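Long-range contacts in cyclic nucleotide-binding protein (Ruegeria pomeroyi, PDB 3FX3), which probably acts as a DNA-binding transcription regulator of the CRP type, joining a cyclic nucleotide-binding domain to a helix-turn-helix domain: residues 37-42 and 107-112; 61-66 and 99-104; 21-26 and 129-134; 11-16 and 57-62. All blocks are in the same frame, centred on the assembly; numbering follows the deposited sequence.

How the contacts relate
Contacts 1 and 2 are antiparallel strand pairs, one in each sheet of the beta-roll of the cyclic nucleotide-binding domain; they touch where G42 meets A103. Contact 4 sets the N-terminal helix against strand 54-58, which neighbours strand 107-113 of contact 1, and shares G61 and W62 with contact 2. Contact 3, at the long helix of the dimer, has its centre about 26 Å from that of contact 1, though its nearest atoms come within about 5 Å of contact 4. Contacts 2 and 4 are buried, contacts 1 and 3 partly so. Backbone hydrogen bonds carry contacts 1 and 2, joined by a tyrosine-histidine bond and a water-bridged lysine-glutamate pair respectively; apolar packing carries contacts 3 and 4.

Contact 1. Residues 37-42 and 107-112; sequences RSYDRG and CEVMHI
Y39 and H111 meet tip to tip across strands 35-39 and 107-113, an antiparallel pair at the edge of one sheet of the beta-roll that forms the cyclic nucleotide-binding domain. Main-chain bonds fix the register. R37 and V109 are a hydrogen-bonded pair, with R37 N 3.0 Å from V109 O and V109 N 2.8 Å from R37 O; Y39 and C107 form the next such pair. Between them S38 and E108 are a non-hydrogen-bonded pair, their side chains on the opposite face of the sheet from Y39, and S38 OG lies 3.8 Å from E108 CG. The polar side-chain link is the hydrogen bond of Y39 OH with H111 NE2, 2.7 Å long. H111 NE2 lies in the plane of the phenol ring, at its edge, and the two rings meet rim to rim with their planes 77° apart. H111 ND1 is bonded to H56, so both imidazole nitrogens are engaged, which restrains the ring from turning. A phenylalanine at Y39 would probably leave H111 NE2 without its hydroxyl mate and the imidazole less restrained. Y39 CG is anti to the carbonyl carbon (chi1 -63°), on the V109 side, and CE1 lies 3.9 Å from V109 CG2; V109 CG1 stands over one face of the H111 ring. R37 crosses H111 at about a right angle, its CG 3.8 Å from H111 CD2 at the ring edge.

Contact 2. Residues 61-66 and 99-104; sequences GWVKLF and VSAEAV
F66 turns one face of its ring to S100, whose CB stands 4.0 Å from the ring centroid in a CH-pi contact. CG between the backbone N and the carbonyl carbon (chi1 63°) brings the ring back over the neighbouring strand. E102 comes to the ring edge instead, with CB 3.9 Å from F66 CE1 and the carboxylate plane turned 74° from the ring. An alanine in place of F66 would probably open a gap beside S100 CB and E102 CB. S100 OG is hydrogen-bonded to the backbone N of Q48. These side chains line one face of a sheet in the beta-roll, where strands 62-68 and 100-103 run antiparallel and five backbone hydrogen bonds join the segments. On the same face K64 and E102 lie side by side; K64 NZ is 4.0 Å from E102 OE2, too far for a salt bridge. A water spans the gap at 2.6 Å from K64 NZ and 2.8 Å from E102 OE2, and K64 NZ also has a long, weak ion pair with E74. V104 crosses the lysine at about a right angle, V104 CG2 3.6 Å from K64 CB. On the other face L65 CD1 packs 3.8 Å from A101 CB, and L65 CG meets V99 CG2.

Contact 3. Residues 21-26 and 129-134; sequences SLPEQH and ISILAT
I131 carries the tight part of this contact: its CG1-CD1 arm meets L22 and P23, and its CG2 methyl meets S21, all in the loop that leads into helix 24-31. I131 CD1 lies 3.6 Å from L22 CD2, the two side chains side by side and pointing the same way. I131 CG1, beside its own backbone N (chi1 -57°), meets P23 CD at 3.7 Å, the proline crossing it at about a right angle. I131 CG2 stands 3.5 Å from the carbonyl O of S21 and also touches S21 CB. F117 of helix 114-123 packs on both L22 and I131 on this buried side. I131 belongs to helix 125-147, the long helix that in CRP-type regulators packs against its counterpart in the dimer; here I131 also meets L132 of the second subunit, and C128, just before this segment, is known to form an interchain disulfide. The other side is looser. P23 CG and S130 CB come no nearer than 4.1 Å, and S130 OG turns back to the carbonyl of E126 in its own helix. No direct hydrogen bond joins the segments. A single water bridges them instead, bonded to S21 O at 2.7 Å and T134 OG1 at 2.8 Å, while T134 OG1 is also bonded to R93 of the second subunit. T134 CG2 rests 3.9 Å from S21 CA.

Contact 4. Residues 11-16 and 57-62; sequences AIARNS and VVIDGW
I12 presses its methyl groups on the backbone of I59 at the point where the strand turns a corner, and no hydrogen bond crosses between the two segments. The corner is a classic beta bulge, I59 and D60 both facing E108 of strand 107-113, and the contact packs the N-terminal helix 7-13 on the beta-roll of the cyclic nucleotide-binding domain. I12 CG2 lies 3.6 Å from I59 O, and I12 CD1 reaches 4.0 Å from I59 CG2, the two side chains passing obliquely. A13 fits beside them: its CB is 4.0 Å from I59 CD1 and 4.1 Å from V57 CG1, with M110 of the adjoining strand also packing on A13, V57 and I59. V57 CG1 is thus shared, for it also meets S16 CB at 3.9 Å. A type I beta turn runs from A13 to S16, and S16 is the N-cap of helix 17-20. S16 OG, between its backbone N and carbonyl carbon (chi1 71°), has two hydrogen-bond partners: it donates to A13 O and accepts from the backbone N of I19. The serine that caps the next helix thus also packs its CB on V57. A13 O takes two bonds from the same residue, S16 N at 3.0 Å and S16 OG at 2.8 Å.

Contact 1. Residues 37-42 and 107-112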
loop_
_atom_site.group_PDB
_atom_site.type_symbol
_atom_site.label_atom_id
_atom_site.label_comp_id
_atom_site.label_asym_id
_atom_site.label_seq_id
_atom_site.Cartn_x
_atom_site.Cartn_y
_atom_site.Cartn_z
ATOM N N ARG B 37 23.843 15.370 2.071
ATOM C CA ARG B 37 23.835 16.432 3.055
ATOM C C ARG B 37 23.597 15.925 4.469
ATOM O O ARG B 37 22.866 14.962 4.670
ATOM C CB ARG B 37 22.772 17.474 2.719
ATOM C CG ARG B 37 23.018 18.250 1.439
ATOM C CD ARG B 37 24.217 19.163 1.584
ATOM N NE ARG B 37 24.369 20.045 0.434
ATOM C CZ ARG B 37 25.289 19.901 -0.522
ATOM N NH1 ARG B 37 26.173 18.883 -0.504
ATOM N NH2 ARG B 37 25.314 20.774 -1.527
ATOM N N SER B 38 24.196 16.637 5.428
ATOM C CA SER B 38 23.972 16.442 6.855
ATOM C C SER B 38 23.203 17.587 7.408
ATOM O O SER B 38 23.360 18.693 6.935
ATOM C CB SER B 38 25.297 16.400 7.593
ATOM O OG SER B 38 25.836 15.125 7.370
ATOM N N TYR B 39 22.379 17.313 8.415
ATOM C CA TYR B 39 21.544 18.334 9.053
ATOM C C TYR B 39 21.680 18.201 10.580
ATOM O O TYR B 39 21.680 17.090 11.124
ATOM C CB TYR B 39 20.077 18.189 8.605
ATOM C CG TYR B 39 19.896 18.414 7.125
ATOM C CD1 TYR B 39 20.042 17.371 6.226
ATOM C CD2 TYR B 39 19.611 19.678 6.618
ATOM C CE1 TYR B 39 19.916 17.567 4.847
ATOM C CE2 TYR B 39 19.480 19.891 5.263
ATOM C CZ TYR B 39 19.637 18.813 4.364
ATOM O OH TYR B 39 19.530 19.001 2.987
ATOM N N ASP B 40 21.850 19.320 11.267
ATOM C CA ASP B 40 21.805 19.305 12.729
ATOM C C ASP B 40 20.349 19.152 13.162
ATOM O O ASP B 40 19.411 19.442 12.403
ATOM C CB ASP B 40 22.310 20.625 13.336
ATOM C CG ASP B 40 23.746 20.941 12.972
ATOM O OD1 ASP B 40 24.507 20.016 12.661
ATOM O OD2 ASP B 40 24.126 22.128 13.038
ATOM N N ARG B 41 20.168 18.726 14.405
ATOM C CA ARG B 41 18.852 18.730 15.021
ATOM C C ARG B 41 18.263 20.116 14.872
ATOM O O ARG B 41 18.948 21.112 15.117
ATOM C CB ARG B 41 18.936 18.415 16.512
ATOM C CG ARG B 41 17.589 17.992 17.112
ATOM C CD ARG B 41 17.201 18.795 18.354
ATOM N NE ARG B 41 16.898 17.917 19.479
ATOM C CZ ARG B 41 15.739 17.292 19.659
ATOM N NH1 ARG B 41 15.592 16.497 20.704
ATOM N NH2 ARG B 41 14.745 17.450 18.788
ATOM N N GLY B 42 17.010 20.170 14.454
ATOM C CA GLY B 42 16.293 21.429 14.278
ATOM C C GLY B 42 16.576 22.162 12.968
ATOM O O GLY B 42 16.008 23.222 12.714
ATOM N N CYS B 107 20.770 14.309 11.253
ATOM C CA CYS B 107 20.375 13.508 10.064
ATOM C C CYS B 107 21.443 13.472 9.007
ATOM O O CYS B 107 22.160 14.438 8.842
ATOM C CB CYS B 107 19.175 14.151 9.382
ATOM S SG CYS B 107 17.743 13.818 10.305
ATOM N N GLU B 108 21.486 12.386 8.247
ATOM C CA GLU B 108 22.133 12.358 6.937
ATOM C C GLU B 108 21.054 12.047 5.924
ATOM O O GLU B 108 20.254 11.158 6.147
ATOM C CB GLU B 108 23.200 11.260 6.854
ATOM C CG GLU B 108 24.460 11.635 7.554
ATOM C CD GLU B 108 25.495 10.525 7.538
ATOM O OE1 GLU B 108 25.463 9.642 6.631
ATOM O OE2 GLU B 108 26.355 10.554 8.453
ATOM N N VAL B 109 21.051 12.779 4.815
ATOM C CA VAL B 109 20.076 12.605 3.761
ATOM C C VAL B 109 20.796 12.512 2.415
ATOM O O VAL B 109 21.823 13.155 2.179
ATOM C CB VAL B 109 19.078 13.750 3.758
ATOM C CG1 VAL B 109 18.009 13.570 2.650
ATOM C CG2 VAL B 109 18.447 13.913 5.137
HETATM N N MSE B 110 20.240 11.697 1.531
HETATM C CA MSE B 110 20.639 11.640 0.157
HETATM C C MSE B 110 19.566 12.311 -0.674
HETATM O O MSE B 110 18.397 11.897 -0.675
HETATM C CB MSE B 110 20.791 10.187 -0.296
HETATM C CG MSE B 110 21.447 10.061 -1.671
HETATM SE SE MSE B 110 21.314 8.240 -2.347
HETATM C CE MSE B 110 19.397 8.193 -2.697
ATOM N N HIS B 111 19.952 13.326 -1.412
ATOM C CA HIS B 111 19.003 14.046 -2.262
ATOM C C HIS B 111 19.275 13.673 -3.729
ATOM O O HIS B 111 20.392 13.808 -4.204
ATOM C CB HIS B 111 19.178 15.564 -2.098
ATOM C CG HIS B 111 19.010 16.070 -0.699
ATOM N ND1 HIS B 111 17.778 16.361 -0.152
ATOM C CD2 HIS B 111 19.928 16.454 0.225
ATOM C CE1 HIS B 111 17.945 16.810 1.080
ATOM N NE2 HIS B 111 19.235 16.913 1.321
ATOM N N ILE B 112 18.251 13.251 -4.447
ATOM C CA ILE B 112 18.366 12.999 -5.887
ATOM C C ILE B 112 17.746 14.181 -6.617
ATOM O O ILE B 112 16.543 14.418 -6.472
ATOM C CB ILE B 112 17.615 11.754 -6.307
ATOM C CG1 ILE B 112 18.118 10.521 -5.549
ATOM C CG2 ILE B 112 17.803 11.529 -7.831
ATOM C CD1 ILE B 112 19.582 10.236 -5.760
#

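Contact 2. Residues 61-66 and 99-104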
loop_
_atom_site.group_PDB
_atom_site.type_symbol
_atom_site.label_atom_id
_atom_site.label_comp_id
_atom_site.label_asym_id
_atom_site.label_seq_id
_atom_site.Cartn_x
_atom_site.Cartn_y
_atom_site.Cartn_z
ATOM N N GLY B 61 18.941 9.021 11.062
ATOM C CA GLY B 61 18.223 10.034 11.850
ATOM C C GLY B 61 16.745 10.094 11.525
ATOM O O GLY B 61 16.220 9.224 10.858
ATOM N N TRP B 62 16.071 11.122 12.022
ATOM C CA TRP B 62 14.616 11.278 11.889
ATOM C C TRP B 62 14.292 12.664 11.340
ATOM O O TRP B 62 14.798 13.671 11.838
ATOM C CB TRP B 62 13.948 11.108 13.244
ATOM C CG TRP B 62 13.911 9.696 13.713
ATOM C CD1 TRP B 62 14.883 9.028 14.390
ATOM C CD2 TRP B 62 12.839 8.764 13.515
ATOM N NE1 TRP B 62 14.479 7.725 14.634
ATOM C CE2 TRP B 62 13.229 7.546 14.094
ATOM C CE3 TRP B 62 11.590 8.847 12.896
ATOM C CZ2 TRP B 62 12.416 6.416 14.075
ATOM C CZ3 TRP B 62 10.774 7.722 12.886
ATOM C CH2 TRP B 62 11.187 6.531 13.491
ATOM N N VAL B 63 13.439 12.711 10.328
ATOM C CA VAL B 63 12.994 13.961 9.710
ATOM C C VAL B 63 11.500 14.074 9.914
ATOM O O VAL B 63 10.777 13.092 9.744
ATOM C CB VAL B 63 13.321 13.946 8.206
ATOM C CG1 VAL B 63 12.735 15.153 7.475
ATOM C CG2 VAL B 63 14.832 13.892 8.041
ATOM N N LYS B 64 11.016 15.246 10.302
ATOM C CA LYS B 64 9.567 15.441 10.402
ATOM C C LYS B 64 9.072 16.340 9.277
ATOM O O LYS B 64 9.771 17.265 8.868
ATOM C CB LYS B 64 9.170 16.011 11.758
ATOM C CG LYS B 64 9.383 17.517 11.948
ATOM C CD LYS B 64 8.850 18.037 13.308
ATOM C CE LYS B 64 9.536 19.355 13.683
ATOM N NZ LYS B 64 9.118 19.938 14.994
ATOM N N LEU B 65 7.874 16.067 8.785
ATOM C CA LEU B 65 7.204 16.936 7.840
ATOM C C LEU B 65 6.023 17.556 8.584
ATOM O O LEU B 65 5.311 16.847 9.281
ATOM C CB LEU B 65 6.687 16.139 6.641
ATOM C CG LEU B 65 7.655 15.855 5.477
ATOM C CD1 LEU B 65 9.046 15.592 5.932
ATOM C CD2 LEU B 65 7.150 14.705 4.564
ATOM N N PHE B 66 5.785 18.845 8.392
ATOM C CA PHE B 66 4.711 19.539 9.110
ATOM C C PHE B 66 4.161 20.701 8.279
ATOM O O PHE B 66 4.875 21.261 7.446
ATOM C CB PHE B 66 5.232 20.036 10.469
ATOM C CG PHE B 66 6.339 21.057 10.372
ATOM C CD1 PHE B 66 7.655 20.656 10.275
ATOM C CD2 PHE B 66 6.057 22.420 10.420
ATOM C CE1 PHE B 66 8.690 21.587 10.179
ATOM C CE2 PHE B 66 7.077 23.373 10.336
ATOM C CZ PHE B 66 8.397 22.959 10.228
ATOM N N VAL B 99 4.377 21.138 2.578
ATOM C CA VAL B 99 4.840 21.007 3.949
ATOM C C VAL B 99 6.288 21.474 4.048
ATOM O O VAL B 99 6.986 21.630 3.018
ATOM C CB VAL B 99 4.736 19.555 4.457
ATOM C CG1 VAL B 99 3.272 19.088 4.472
ATOM C CG2 VAL B 99 5.589 18.619 3.631
ATOM N N SER B 100 6.727 21.724 5.284
ATOM C CA SER B 100 8.136 21.933 5.587
ATOM C C SER B 100 8.705 20.654 6.149
ATOM O O SER B 100 7.955 19.803 6.603
ATOM C CB SER B 100 8.278 23.063 6.602
ATOM O OG SER B 100 7.725 24.252 6.063
ATOM N N ALA B 101 10.033 20.523 6.099
ATOM C CA ALA B 101 10.756 19.363 6.623
ATOM C C ALA B 101 11.900 19.875 7.494
ATOM O O ALA B 101 12.639 20.782 7.098
ATOM C CB ALA B 101 11.347 18.542 5.495
ATOM N N GLU B 102 12.076 19.246 8.636
ATOM C CA GLU B 102 13.078 19.639 9.605
ATOM C C GLU B 102 13.662 18.402 10.244
ATOM O O GLU B 102 12.923 17.459 10.513
ATOM C CB GLU B 102 12.405 20.477 10.675
ATOM C CG GLU B 102 13.329 21.147 11.618
ATOM C CD GLU B 102 12.567 22.127 12.523
ATOM O OE1 GLU B 102 12.095 23.162 11.987
ATOM O OE2 GLU B 102 12.424 21.830 13.736
ATOM N N ALA B 103 14.962 18.420 10.489
ATOM C CA ALA B 103 15.642 17.341 11.182
ATOM C C ALA B 103 15.206 17.320 12.656
ATOM O O ALA B 103 15.251 18.334 13.335
ATOM C CB ALA B 103 17.145 17.524 11.094
ATOM N N VAL B 104 14.776 16.153 13.120
ATOM C CA VAL B 104 14.343 15.936 14.516
ATOM C C VAL B 104 15.515 15.413 15.341
ATOM O O VAL B 104 15.598 15.687 16.498
ATOM C CB VAL B 104 13.143 14.926 14.582
ATOM C CG1 VAL B 104 12.907 14.421 16.001
ATOM C CG2 VAL B 104 11.891 15.588 14.036
HETATM O O HOH W 1 9.903 22.417 14.690
#

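Contact 3. Residues 21-26 and 129-134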
loop_
_atom_site.group_PDB
_atom_site.type_symbol
_atom_site.label_atom_id
_atom_site.label_comp_id
_atom_site.label_asym_id
_atom_site.label_seq_id
_atom_site.Cartn_x
_atom_site.Cartn_y
_atom_site.Cartn_z
ATOM N N SER B 21 11.734 0.956 -6.391
ATOM C CA SER B 21 10.859 0.988 -7.555
ATOM C C SER B 21 11.599 1.036 -8.893
ATOM O O SER B 21 10.985 0.823 -9.933
ATOM C CB SER B 21 9.930 2.176 -7.459
ATOM O OG SER B 21 9.175 2.069 -6.245
ATOM N N LEU B 22 12.885 1.350 -8.878
ATOM C CA LEU B 22 13.619 1.541 -10.112
ATOM C C LEU B 22 14.075 0.208 -10.725
ATOM O O LEU B 22 14.338 -0.749 -10.030
ATOM C CB LEU B 22 14.861 2.382 -9.894
ATOM C CG LEU B 22 14.711 3.749 -9.279
ATOM C CD1 LEU B 22 16.119 4.340 -9.057
ATOM C CD2 LEU B 22 13.819 4.673 -10.121
ATOM N N PRO B 23 14.184 0.160 -12.042
ATOM C CA PRO B 23 14.819 -1.014 -12.628
ATOM C C PRO B 23 16.291 -1.081 -12.225
ATOM O O PRO B 23 17.015 -0.080 -12.264
ATOM C CB PRO B 23 14.640 -0.817 -14.140
ATOM C CG PRO B 23 14.111 0.572 -14.324
ATOM C CD PRO B 23 13.933 1.228 -13.018
ATOM N N GLU B 24 16.692 -2.267 -11.795
ATOM C CA GLU B 24 17.996 -2.494 -11.143
ATOM C C GLU B 24 19.198 -1.967 -11.957
ATOM O O GLU B 24 20.138 -1.420 -11.382
ATOM C CB GLU B 24 18.155 -3.982 -10.799
ATOM C CG GLU B 24 17.988 -4.906 -12.016
ATOM C CD GLU B 24 18.040 -6.414 -11.673
ATOM O OE1 GLU B 24 17.952 -6.771 -10.476
ATOM O OE2 GLU B 24 18.177 -7.230 -12.624
ATOM N N GLN B 25 19.137 -2.062 -13.285
ATOM C CA GLN B 25 20.244 -1.612 -14.119
ATOM C C GLN B 25 20.424 -0.096 -14.155
ATOM O O GLN B 25 21.436 0.392 -14.644
ATOM C CB GLN B 25 20.133 -2.165 -15.549
ATOM C CG GLN B 25 19.068 -1.504 -16.427
ATOM C CD GLN B 25 17.670 -2.151 -16.323
ATOM O OE1 GLN B 25 17.299 -2.748 -15.284
ATOM N NE2 GLN B 25 16.882 -2.028 -17.420
ATOM N N HIS B 26 19.449 0.654 -13.649
ATOM C CA HIS B 26 19.548 2.103 -13.689
ATOM C C HIS B 26 19.872 2.714 -12.334
ATOM O O HIS B 26 20.166 3.916 -12.250
ATOM C CB HIS B 26 18.273 2.693 -14.267
ATOM C CG HIS B 26 18.072 2.373 -15.709
ATOM N ND1 HIS B 26 18.881 2.888 -16.701
ATOM C CD2 HIS B 26 17.156 1.595 -16.331
ATOM C CE1 HIS B 26 18.484 2.417 -17.874
ATOM N NE2 HIS B 26 17.442 1.631 -17.674
ATOM N N ILE B 129 7.759 3.269 -17.741
ATOM C CA ILE B 129 6.869 2.116 -17.856
ATOM C C ILE B 129 7.244 1.008 -16.865
ATOM O O ILE B 129 6.352 0.469 -16.220
ATOM C CB ILE B 129 6.780 1.588 -19.284
ATOM C CG1 ILE B 129 6.041 2.604 -20.172
ATOM C CG2 ILE B 129 6.080 0.191 -19.390
ATOM C CD1 ILE B 129 6.244 2.333 -21.647
ATOM N N SER B 130 8.544 0.684 -16.722
ATOM C CA SER B 130 8.984 -0.350 -15.742
ATOM C C SER B 130 8.716 0.062 -14.336
ATOM O O SER B 130 8.249 -0.730 -13.549
ATOM C CB SER B 130 10.472 -0.650 -15.849
ATOM O OG SER B 130 10.645 -1.006 -17.182
ATOM N N ILE B 131 9.028 1.313 -14.028
ATOM C CA ILE B 131 8.792 1.819 -12.692
ATOM C C ILE B 131 7.311 1.745 -12.350
ATOM O O ILE B 131 6.931 1.278 -11.288
ATOM C CB ILE B 131 9.342 3.229 -12.458
ATOM C CG1 ILE B 131 10.849 3.270 -12.740
ATOM C CG2 ILE B 131 9.083 3.632 -10.965
ATOM C CD1 ILE B 131 11.457 4.685 -12.860
ATOM N N LEU B 132 6.474 2.150 -13.273
ATOM C CA LEU B 132 5.026 2.133 -13.036
ATOM C C LEU B 132 4.504 0.718 -12.911
ATOM O O LEU B 132 3.572 0.473 -12.135
ATOM C CB LEU B 132 4.311 2.903 -14.163
ATOM C CG LEU B 132 2.802 3.117 -14.062
ATOM C CD1 LEU B 132 2.419 3.900 -12.771
ATOM C CD2 LEU B 132 2.259 3.830 -15.368
ATOM N N ALA B 133 5.064 -0.227 -13.676
ATOM C CA ALA B 133 4.631 -1.622 -13.527
ATOM C C ALA B 133 4.864 -2.011 -12.057
ATOM O O ALA B 133 3.965 -2.535 -11.393
ATOM C CB ALA B 133 5.392 -2.577 -14.457
ATOM N N THR B 134 6.056 -1.684 -11.554
ATOM C CA THR B 134 6.456 -2.054 -10.203
ATOM C C THR B 134 5.556 -1.408 -9.139
ATOM O O THR B 134 5.121 -2.091 -8.208
ATOM C CB THR B 134 7.932 -1.721 -9.972
ATOM O OG1 THR B 134 8.709 -2.534 -10.853
ATOM C CG2 THR B 134 8.385 -1.965 -8.421
HETATM O O HOH W 2 10.998 -1.230 -11.675
#

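Contact 4. Residues 11-16 and 57-62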
loop_
_atom_site.group_PDB
_atom_site.type_symbol
_atom_site.label_atom_id
_atom_site.label_comp_id
_atom_site.label_asym_id
_atom_site.label_seq_id
_atom_site.Cartn_x
_atom_site.Cartn_y
_atom_site.Cartn_z
ATOM N N ALA B 11 23.649 1.514 0.140
ATOM C CA ALA B 11 22.938 0.265 0.544
ATOM C C ALA B 11 21.710 0.621 1.381
ATOM O O ALA B 11 20.630 0.092 1.150
ATOM C CB ALA B 11 23.874 -0.713 1.311
ATOM N N ILE B 12 21.863 1.546 2.325
ATOM C CA ILE B 12 20.698 2.057 3.077
ATOM C C ILE B 12 19.633 2.672 2.139
ATOM O O ILE B 12 18.438 2.344 2.250
ATOM C CB ILE B 12 21.119 3.049 4.165
ATOM C CG1 ILE B 12 21.889 2.316 5.264
ATOM C CG2 ILE B 12 19.899 3.767 4.792
ATOM C CD1 ILE B 12 22.621 3.259 6.237
ATOM N N ALA B 13 20.060 3.504 1.188
ATOM C CA ALA B 13 19.124 4.129 0.249
ATOM C C ALA B 13 18.341 3.117 -0.604
ATOM O O ALA B 13 17.202 3.385 -1.002
ATOM C CB ALA B 13 19.844 5.148 -0.655
ATOM N N ARG B 14 18.953 1.963 -0.886
ATOM C CA ARG B 14 18.297 0.910 -1.688
ATOM C C ARG B 14 17.052 0.294 -1.035
ATOM O O ARG B 14 16.241 -0.308 -1.702
ATOM C CB ARG B 14 19.307 -0.163 -2.068
ATOM C CG ARG B 14 20.294 0.284 -3.162
ATOM C CD ARG B 14 21.465 -0.679 -3.278
ATOM N NE ARG B 14 22.339 -0.344 -4.400
ATOM C CZ ARG B 14 22.096 -0.667 -5.676
ATOM N NH1 ARG B 14 21.006 -1.346 -6.028
ATOM N NH2 ARG B 14 22.956 -0.317 -6.619
ATOM N N ASN B 15 16.893 0.481 0.264
ATOM C CA ASN B 15 15.685 0.055 0.951
ATOM C C ASN B 15 14.498 1.008 0.772
ATOM O O ASN B 15 13.383 0.673 1.155
ATOM C CB ASN B 15 15.987 -0.097 2.450
ATOM C CG ASN B 15 17.003 -1.186 2.732
ATOM O OD1 ASN B 15 17.070 -2.202 2.026
ATOM N ND2 ASN B 15 17.808 -0.976 3.760
ATOM N N SER B 16 14.730 2.194 0.209
ATOM C CA SER B 16 13.661 3.181 0.072
ATOM C C SER B 16 12.672 2.842 -1.053
ATOM O O SER B 16 13.013 2.197 -2.035
ATOM C CB SER B 16 14.234 4.569 -0.189
ATOM O OG SER B 16 14.780 4.677 -1.499
ATOM N N VAL B 57 15.858 10.943 0.550
ATOM C CA VAL B 57 16.006 9.656 1.174
ATOM C C VAL B 57 16.830 9.785 2.467
ATOM O O VAL B 57 18.012 10.200 2.430
ATOM C CB VAL B 57 16.726 8.674 0.234
ATOM C CG1 VAL B 57 16.751 7.296 0.874
ATOM C CG2 VAL B 57 16.046 8.615 -1.165
ATOM N N VAL B 58 16.222 9.450 3.602
ATOM C CA VAL B 58 16.917 9.510 4.890
ATOM C C VAL B 58 17.916 8.355 4.959
ATOM O O VAL B 58 17.556 7.219 4.653
ATOM C CB VAL B 58 15.939 9.449 6.061
ATOM C CG1 VAL B 58 16.686 9.614 7.426
ATOM C CG2 VAL B 58 14.855 10.510 5.882
ATOM N N ILE B 59 19.181 8.667 5.247
ATOM C CA ILE B 59 20.221 7.668 5.435
ATOM C C ILE B 59 20.375 7.365 6.922
ATOM O O ILE B 59 20.619 6.216 7.306
ATOM C CB ILE B 59 21.557 8.147 4.892
ATOM C CG1 ILE B 59 21.431 8.476 3.398
ATOM C CG2 ILE B 59 22.661 7.115 5.168
ATOM C CD1 ILE B 59 20.758 7.402 2.531
ATOM N N ASP B 60 20.206 8.384 7.755
ATOM C CA ASP B 60 20.311 8.226 9.209
ATOM C C ASP B 60 19.523 9.318 9.905
ATOM O O ASP B 60 19.464 10.444 9.398
ATOM C CB ASP B 60 21.779 8.354 9.657
ATOM C CG ASP B 60 21.998 7.874 11.098
ATOM O OD1 ASP B 60 21.762 6.677 11.381
ATOM O OD2 ASP B 60 22.350 8.697 11.952
ATOM N N GLY B 61 18.941 9.021 11.062
ATOM C CA GLY B 61 18.223 10.034 11.850
ATOM C C GLY B 61 16.745 10.094 11.525
ATOM O O GLY B 61 16.220 9.224 10.858
ATOM N N TRP B 62 16.071 11.122 12.022
ATOM C CA TRP B 62 14.616 11.278 11.889
ATOM C C TRP B 62 14.292 12.664 11.340
ATOM O O TRP B 62 14.798 13.671 11.838
ATOM C CB TRP B 62 13.948 11.108 13.244
ATOM C CG TRP B 62 13.911 9.696 13.713
ATOM C CD1 TRP B 62 14.883 9.028 14.390
ATOM C CD2 TRP B 62 12.839 8.764 13.515
ATOM N NE1 TRP B 62 14.479 7.725 14.634
ATOM C CE2 TRP B 62 13.229 7.546 14.094
ATOM C CE3 TRP B 62 11.590 8.847 12.896
ATOM C CZ2 TRP B 62 12.416 6.416 14.075
ATOM C CZ3 TRP B 62 10.774 7.722 12.886
ATOM C CH2 TRP B 62 11.187 6.531 13.491
#